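Local structure of putative Transcriptional Regulator (Rhodococcus sp., 2IA2) at the interface of chains A and B. The protein probably binds operator DNA as a transcriptional regulator of the IclR family, through a helix-turn-helix domain joined to a C-terminal regulatory domain. Coordinates in Å, arbitrary orientation; residue numbers count along the deposited sequence, not the author numbering. Chains: chain A/B, Putative Transcriptional Regulator.

The interface of chains A and B. Residues chain A 59, 62-63; chain B 16-17.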
# COMPACT_ATOMS: atom_id res chain seq x y z
N THR A 59 28.18 0.64 -6.35
CA THR A 59 27.90 0.51 -4.92
C THR A 59 26.63 -0.26 -4.76
O THR A 59 26.59 -1.20 -4.00
CB THR A 59 27.85 1.89 -4.24
OG1 THR A 59 29.12 2.51 -4.44
CG2 THR A 59 27.61 1.76 -2.74
N GLU A 62 27.27 -3.91 -5.30
CA GLU A 62 27.92 -4.41 -4.10
C GLU A 62 26.91 -4.64 -2.95
O GLU A 62 26.96 -5.67 -2.27
CB GLU A 62 29.06 -3.45 -3.67
CG GLU A 62 30.06 -4.04 -2.71
CD GLU A 62 31.52 -3.50 -2.91
OE1 GLU A 62 31.79 -2.55 -3.73
OE2 GLU A 62 32.42 -4.05 -2.21
N LEU A 63 26.00 -3.69 -2.76
CA LEU A 63 24.97 -3.77 -1.74
C LEU A 63 23.87 -4.78 -2.07
O LEU A 63 23.08 -5.12 -1.19
CB LEU A 63 24.37 -2.40 -1.48
CG LEU A 63 25.34 -1.42 -0.81
CD1 LEU A 63 24.76 -0.06 -0.70
CD2 LEU A 63 25.70 -1.94 0.61
N TYR B 16 33.23 2.65 -4.56
CA TYR B 16 32.23 2.38 -3.46
C TYR B 16 31.92 3.66 -2.70
O TYR B 16 32.83 4.33 -2.18
CB TYR B 16 32.71 1.28 -2.49
CG TYR B 16 31.73 0.92 -1.34
CD1 TYR B 16 30.79 -0.11 -1.48
CD2 TYR B 16 31.77 1.59 -0.11
CE1 TYR B 16 29.91 -0.46 -0.45
CE2 TYR B 16 30.90 1.23 0.95
CZ TYR B 16 29.97 0.21 0.75
OH TYR B 16 29.11 -0.17 1.77
N VAL B 17 30.64 3.99 -2.62
CA VAL B 17 30.15 5.21 -2.00
C VAL B 17 29.55 4.90 -0.62
O VAL B 17 28.40 4.49 -0.51
CB VAL B 17 29.10 5.86 -2.93
CG1 VAL B 17 28.59 7.20 -2.34
CG2 VAL B 17 29.68 6.00 -4.37
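A:Thr59 and B:Val17 meet where a winged helix-turn-helix domain of the IclR family receives the N-terminal stretch of its partner, an example of a short extended segment docking on a helix of the neighbouring subunit. The acceptor surface is helix 50-63 of chain A, which by its place in the motif is likely to be the recognition helix, and A:Thr59, A:Glu62 and A:Leu63 in its C-terminal half supply the contact. IclR regulators commonly pair through their DNA-binding domains, so this contact probably belongs to the dimer.

The polar contact is a hydrogen bond from the backbone N of B:Val17 to the hydroxyl OG1 of A:Thr59, 2.8 Å long and moderately bent, with 152° at the hydrogen. With OG1 anti to the carbonyl carbon (chi1 -59°), the hydroxyl points at the incoming backbone while the methyl CG2 turns towards the tyrosine. A valine here would keep a branched apolar surface but would probably leave the B:Val17 amide without this acceptor and the incoming segment less firmly fixed.

Packing centres on B:Tyr16, which hides 64 Å² against chain A. The CG2 methyl of A:Thr59 sits over one face of its ring, on the CD1-CE1 side, 3.9 Å from CD1. The same CD1 meets carboxylate oxygen OE1 of A:Glu62 at 3.5 Å, the carboxylate and ring planes standing 72° apart; this is van der Waals contact, without a hydrogen bond. A bend at chi2 brings the carboxylate to the ring's rim, across it rather than along it and on the side opposite the methyl. Farther along the ring, the phenol OH comes within 4.0 Å of CD2 of A:Leu63, a looser touch in which the two side chains cross nearly perpendicularly.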